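Local coordinates for DUF2666 domain-containing protein (Pyrococcus furiosus, PDB 3V68) that is of unknown function but belongs to the DUF2666 family and is thought to bind double-stranded DNA, at residues 65-70 against 203-208; 71-76 against 233-238. All coordinates share one frame; numbering follows the deposited sequence.

Contact 1: 65-70 against 203-208; sequences SLEEKL and EEIKEI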
loop_
_atom_site.group_PDB
_atom_site.type_symbol
_atom_site.label_atom_id
_atom_site.label_comp_id
_atom_site.label_asym_id
_atom_site.label_seq_id
_atom_site.Cartn_x
_atom_site.Cartn_y
_atom_site.Cartn_z
ATOM N N SER A 65 19.253 11.542 -5.682
ATOM C CA SER A 65 18.757 10.671 -6.739
ATOM C C SER A 65 17.972 9.524 -6.118
ATOM O O SER A 65 17.984 9.352 -4.902
ATOM C CB SER A 65 19.936 10.093 -7.512
ATOM O OG SER A 65 20.733 9.290 -6.657
ATOM N N LEU A 66 17.308 8.731 -6.954
ATOM C CA LEU A 66 16.620 7.532 -6.474
ATOM C C LEU A 66 17.546 6.639 -5.649
ATOM O O LEU A 66 17.183 6.215 -4.550
ATOM C CB LEU A 66 16.014 6.741 -7.635
ATOM C CG LEU A 66 15.373 5.391 -7.289
ATOM C CD1 LEU A 66 14.236 5.568 -6.288
ATOM C CD2 LEU A 66 14.884 4.705 -8.548
ATOM N N GLU A 67 18.739 6.371 -6.177
ATOM C CA GLU A 67 19.709 5.508 -5.503
ATOM C C GLU A 67 20.084 6.040 -4.123
ATOM O O GLU A 67 20.218 5.270 -3.172
ATOM C CB GLU A 67 20.966 5.322 -6.362
ATOM C CG GLU A 67 20.742 4.536 -7.661
ATOM C CD GLU A 67 20.259 5.387 -8.833
ATOM O OE1 GLU A 67 19.918 6.574 -8.645
ATOM O OE2 GLU A 67 20.217 4.859 -9.963
ATOM N N GLU A 68 20.239 7.358 -4.026
ATOM C CA GLU A 68 20.553 8.004 -2.754
ATOM C C GLU A 68 19.378 7.931 -1.781
ATOM O O GLU A 68 19.573 7.733 -0.580
ATOM C CB GLU A 68 20.980 9.454 -2.976
ATOM C CG GLU A 68 22.341 9.574 -3.638
ATOM C CD GLU A 68 22.775 11.008 -3.849
ATOM O OE1 GLU A 68 22.038 11.777 -4.501
ATOM O OE2 GLU A 68 23.876 11.358 -3.381
ATOM N N LYS A 69 18.166 8.080 -2.310
ATOM C CA LYS A 69 16.956 7.980 -1.499
ATOM C C LYS A 69 16.793 6.576 -0.926
ATOM O O LYS A 69 16.448 6.416 0.245
ATOM C CB LYS A 69 15.719 8.388 -2.300
ATOM C CG LYS A 69 15.649 9.877 -2.605
ATOM C CD LYS A 69 14.393 10.219 -3.377
ATOM C CE LYS A 69 14.237 11.720 -3.534
ATOM N NZ LYS A 69 13.065 12.045 -4.395
ATOM N N LEU A 70 17.049 5.566 -1.756
ATOM C CA LEU A 70 16.987 4.173 -1.314
ATOM C C LEU A 70 17.991 3.884 -0.197
ATOM O O LEU A 70 17.648 3.259 0.804
ATOM C CB LEU A 70 17.174 3.210 -2.492
ATOM C CG LEU A 70 16.073 3.219 -3.557
ATOM C CD1 LEU A 70 16.441 2.309 -4.713
ATOM C CD2 LEU A 70 14.728 2.813 -2.975
ATOM N N GLU A 203 26.808 0.561 -4.371
ATOM C CA GLU A 203 27.125 -0.082 -5.646
ATOM C C GLU A 203 26.036 -1.069 -6.069
ATOM O O GLU A 203 25.637 -1.095 -7.234
ATOM C CB GLU A 203 28.508 -0.762 -5.620
ATOM C CG GLU A 203 28.763 -1.729 -4.460
ATOM C CD GLU A 203 29.517 -1.097 -3.295
ATOM O OE1 GLU A 203 30.351 -1.802 -2.687
ATOM O OE2 GLU A 203 29.286 0.094 -2.985
ATOM N N GLU A 204 25.543 -1.851 -5.111
ATOM C CA GLU A 204 24.527 -2.867 -5.381
ATOM C C GLU A 204 23.137 -2.263 -5.584
ATOM O O GLU A 204 22.343 -2.778 -6.378
ATOM C CB GLU A 204 24.502 -3.910 -4.269
ATOM C CG GLU A 204 23.831 -5.200 -4.686
ATOM C CD GLU A 204 24.137 -6.362 -3.767
ATOM O OE1 GLU A 204 24.197 -7.502 -4.272
ATOM O OE2 GLU A 204 24.316 -6.143 -2.549
ATOM N N ILE A 205 22.848 -1.183 -4.860
ATOM C CA ILE A 205 21.624 -0.407 -5.074
ATOM C C ILE A 205 21.578 0.116 -6.515
ATOM O O ILE A 205 20.558 -0.001 -7.198
ATOM C CB ILE A 205 21.494 0.756 -4.047
ATOM C CG1 ILE A 205 21.278 0.192 -2.634
ATOM C CG2 ILE A 205 20.354 1.713 -4.431
ATOM C CD1 ILE A 205 21.357 1.224 -1.508
ATOM N N LYS A 206 22.697 0.675 -6.975
ATOM C CA LYS A 206 22.827 1.134 -8.353
ATOM C C LYS A 206 22.530 0.004 -9.345
ATOM O O LYS A 206 21.769 0.178 -10.290
ATOM C CB LYS A 206 24.239 1.688 -8.583
ATOM C CG LYS A 206 24.421 2.451 -9.888
ATOM C CD LYS A 206 25.860 2.949 -10.053
ATOM C CE LYS A 206 26.241 3.994 -9.003
ATOM N NZ LYS A 206 27.674 4.409 -9.120
ATOM N N GLU A 207 23.126 -1.160 -9.104
ATOM C CA GLU A 207 22.932 -2.315 -9.971
ATOM C C GLU A 207 21.483 -2.798 -10.021
ATOM O O GLU A 207 20.964 -3.105 -11.097
ATOM C CB GLU A 207 23.854 -3.458 -9.541
ATOM C CG GLU A 207 25.317 -3.211 -9.880
ATOM C CD GLU A 207 26.278 -4.019 -9.023
ATOM O OE1 GLU A 207 25.825 -4.867 -8.226
ATOM O OE2 GLU A 207 27.501 -3.793 -9.145
ATOM N N ILE A 208 20.827 -2.861 -8.864
ATOM C CA ILE A 208 19.466 -3.389 -8.840
ATOM C C ILE A 208 18.449 -2.414 -9.443
ATOM O O ILE A 208 17.485 -2.833 -10.086
ATOM C CB ILE A 208 19.039 -3.937 -7.440
ATOM C CG1 ILE A 208 17.883 -4.941 -7.604
ATOM C CG2 ILE A 208 18.716 -2.810 -6.450
ATOM C CD1 ILE A 208 17.388 -5.590 -6.316
#
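The CG2 methyl of Ile205 sits against helix 66-73 between Glu67 and Leu70, one turn apart, and so illustrates how a single branch of a beta-branched residue can carry a helix-helix contact. CG2 of Ile205 lies 3.8 Å from the backbone O of Glu67 and also touches that residue's CB. The first torsion of Ile205 (-67°) sets CG2 anti to the backbone N, facing helix 66-73, while CG1 turns off beside that N. Leu70 meets Ile205 at a slant, giving both CB and CD1 to the same methyl, with Leu70 CD1 4.0 Å from Ile205 CG2. Toward the helix start Glu67 joins by its aliphatic part: its CG rests 4.0 Å from CA of Lys206, where the backbones come nearest. A bend at chi2 (85°) then swings the carboxylate back over its own helix start, where Ser65 OG makes a weak hydrogen bond to Glu67 OE1. Lys206 runs past with its amine leading away, and the apolar side is completed by Val209, against which both Glu67 and Leu70 pack. The start of helix 66-73 is fixed by a capping box: Ser65 N donates to Glu68 OE1 at 3.0 Å, and Glu68 N returns a weak bond to Ser65 OG. The short helical segments cross steeply, axes 9.6 Å apart and directions at 126°, a helix-helix crossing packed round one isoleucine.

Contact 2: 71-76 against 233-238; sequences KALISP and LGLKVD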
loop_
_atom_site.group_PDB
_atom_site.type_symbol
_atom_site.label_atom_id
_atom_site.label_comp_id
_atom_site.label_asym_id
_atom_site.label_seq_id
_atom_site.Cartn_x
_atom_site.Cartn_y
_atom_site.Cartn_z
ATOM N N LYS A 71 19.225 4.356 -0.367
ATOM C CA LYS A 71 20.238 4.225 0.677
ATOM C C LYS A 71 19.790 4.914 1.975
ATOM O O LYS A 71 19.990 4.379 3.067
ATOM C CB LYS A 71 21.585 4.775 0.194
ATOM C CG LYS A 71 22.745 4.597 1.182
ATOM C CD LYS A 71 23.354 3.198 1.117
ATOM C CE LYS A 71 24.550 3.047 2.053
ATOM N NZ LYS A 71 25.675 3.972 1.722
ATOM N N ALA A 72 19.165 6.082 1.854
ATOM C CA ALA A 72 18.668 6.798 3.025
ATOM C C ALA A 72 17.554 6.018 3.722
ATOM O O ALA A 72 17.542 5.908 4.940
ATOM C CB ALA A 72 18.191 8.186 2.646
ATOM N N LEU A 73 16.635 5.455 2.941
ATOM C CA LEU A 73 15.488 4.745 3.509
ATOM C C LEU A 73 15.856 3.496 4.316
ATOM O O LEU A 73 15.127 3.115 5.241
ATOM C CB LEU A 73 14.471 4.402 2.417
ATOM C CG LEU A 73 13.607 5.560 1.897
ATOM C CD1 LEU A 73 12.945 5.177 0.577
ATOM C CD2 LEU A 73 12.552 6.002 2.911
ATOM N N ILE A 74 16.980 2.869 3.972
ATOM C CA ILE A 74 17.444 1.670 4.677
ATOM C C ILE A 74 18.465 1.987 5.780
ATOM O O ILE A 74 18.930 1.082 6.474
ATOM C CB ILE A 74 18.033 0.602 3.703
ATOM C CG1 ILE A 74 19.298 1.120 3.006
ATOM C CG2 ILE A 74 16.989 0.165 2.677
ATOM C CD1 ILE A 74 20.105 0.035 2.303
ATOM N N SER A 75 18.798 3.270 5.931
ATOM C CA SER A 75 19.857 3.709 6.846
ATOM C C SER A 75 19.454 3.636 8.322
ATOM O O SER A 75 18.277 3.791 8.654
ATOM C CB SER A 75 20.329 5.125 6.487
ATOM O OG SER A 75 19.380 6.106 6.870
ATOM N N PRO A 76 20.433 3.389 9.215
ATOM C CA PRO A 76 20.182 3.443 10.659
ATOM C C PRO A 76 19.670 4.818 11.115
ATOM O O PRO A 76 18.808 4.893 11.998
ATOM C CB PRO A 76 21.563 3.161 11.263
ATOM C CG PRO A 76 22.270 2.378 10.228
ATOM C CD PRO A 76 21.806 2.941 8.916
ATOM N N LEU A 233 15.878 -4.790 -0.724
ATOM C CA LEU A 233 16.442 -3.821 0.214
ATOM C C LEU A 233 15.714 -3.836 1.558
ATOM O O LEU A 233 16.062 -3.077 2.469
ATOM C CB LEU A 233 16.376 -2.411 -0.384
ATOM C CG LEU A 233 17.419 -1.971 -1.417
ATOM C CD1 LEU A 233 17.214 -2.659 -2.759
ATOM C CD2 LEU A 233 17.359 -0.462 -1.584
ATOM N N GLY A 234 14.701 -4.691 1.678
ATOM C CA GLY A 234 13.870 -4.762 2.879
ATOM C C GLY A 234 12.869 -3.624 2.952
ATOM O O GLY A 234 12.387 -3.274 4.034
ATOM N N LEU A 235 12.563 -3.039 1.797
ATOM C CA LEU A 235 11.624 -1.927 1.733
ATOM C C LEU A 235 10.258 -2.375 1.241
ATOM O O LEU A 235 10.152 -3.276 0.405
ATOM C CB LEU A 235 12.168 -0.820 0.825
ATOM C CG LEU A 235 13.429 -0.082 1.295
ATOM C CD1 LEU A 235 13.954 0.832 0.202
ATOM C CD2 LEU A 235 13.196 0.704 2.587
ATOM N N LYS A 236 9.215 -1.735 1.765
ATOM C CA LYS A 236 7.835 -2.030 1.378
ATOM C C LYS A 236 7.118 -0.742 1.034
ATOM O O LYS A 236 7.404 0.297 1.622
ATOM C CB LYS A 236 7.089 -2.712 2.526
ATOM C CG LYS A 236 7.588 -4.095 2.884
ATOM C CD LYS A 236 6.879 -4.595 4.127
ATOM C CE LYS A 236 7.167 -6.062 4.387
ATOM N NZ LYS A 236 6.356 -6.576 5.527
ATOM N N VAL A 237 6.169 -0.823 0.104
ATOM C CA VAL A 237 5.329 0.329 -0.240
ATOM C C VAL A 237 3.851 0.060 0.042
ATOM O O VAL A 237 2.999 0.942 -0.135
ATOM C CB VAL A 237 5.519 0.796 -1.705
ATOM C CG1 VAL A 237 6.894 1.433 -1.901
ATOM C CG2 VAL A 237 5.280 -0.351 -2.700
ATOM N N ASP A 238 3.553 -1.164 0.474
ATOM C CA ASP A 238 2.213 -1.545 0.919
ATOM C C ASP A 238 2.274 -1.799 2.426
ATOM O O ASP A 238 3.065 -2.627 2.883
ATOM C CB ASP A 238 1.711 -2.787 0.155
ATOM C CG ASP A 238 1.684 -2.583 -1.361
ATOM O OD1 ASP A 238 1.185 -1.527 -1.815
ATOM O OD2 ASP A 238 2.157 -3.480 -2.107
#
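The last turn of helix 66-73 and the irregular chain after helix 219-231, which becomes extended from Leu235, come closest at Ile74 and Leu233, whose CA atoms are 7.1 Å apart. A Schellman motif ends helix 219-231, with Gly234 at positive phi (77°), and both neighbouring leucines face the segment 71-76. Ile74 fills the angle between them. Its CG2 lies 3.4 Å from the backbone O of Leu233 and also touches that residue's CB. The first torsion of Ile74 (65°) places CG1 between the backbone N and the carbonyl carbon and leaves CG2 anti to that carbon, directed at the leucines. The side chains of Ile74 and Leu235 meet at about a right angle: CG2 of Ile74 lies broadside over the flat of the leucine's isopropyl end, 3.8 Å from Leu235 CG and about as far from both methyls. CD2 of Leu235, besides touching Ile74, lies 3.9 Å from CB of Leu73. Beyond the pair, Leu235 packs on Lys102 and Thr106 of helix 91-110, which also receives Leu73 through Leu110. The turn bearing Ile74 is closed by Ser75, whose OG donates to Ala72 O at 2.7 Å, while Ser75 N donates to the same oxygen. Ser75 OG also caps Val78 N. Apart from the methyl set against the Leu233 carbonyl, the segments meet by apolar contacts without hydrogen bonds or charge pairs, which suggests that hydrophobic packing does most of the work here; farther along, Lys236 and Asp238 are held by salt bridges to Glu99, Arg107 and Arg227.

How the contacts relate
Contacts 1 and 2 show how successive turns of one helix can serve different partners: both use helix 66-73, the first meeting helix 202-213 and the second the chain after helix 219-231. Their centres are about 11 Å apart, on the same side of the chain's centre, and their side chains touch. Leu70 touches both leucines of contact 2, its CB lying 3.8 Å from Leu233 CD2 and its CD2 3.8 Å from Leu235 CD1. Ile205 CD1 likewise packs on Lys71 CD at 3.8 Å, and Ile208 CG2 on Leu233 CD1 at 4.0 Å. The two contacts thus form one continuous apolar interface, the centre of contact 2 lying nearer the middle of the chain.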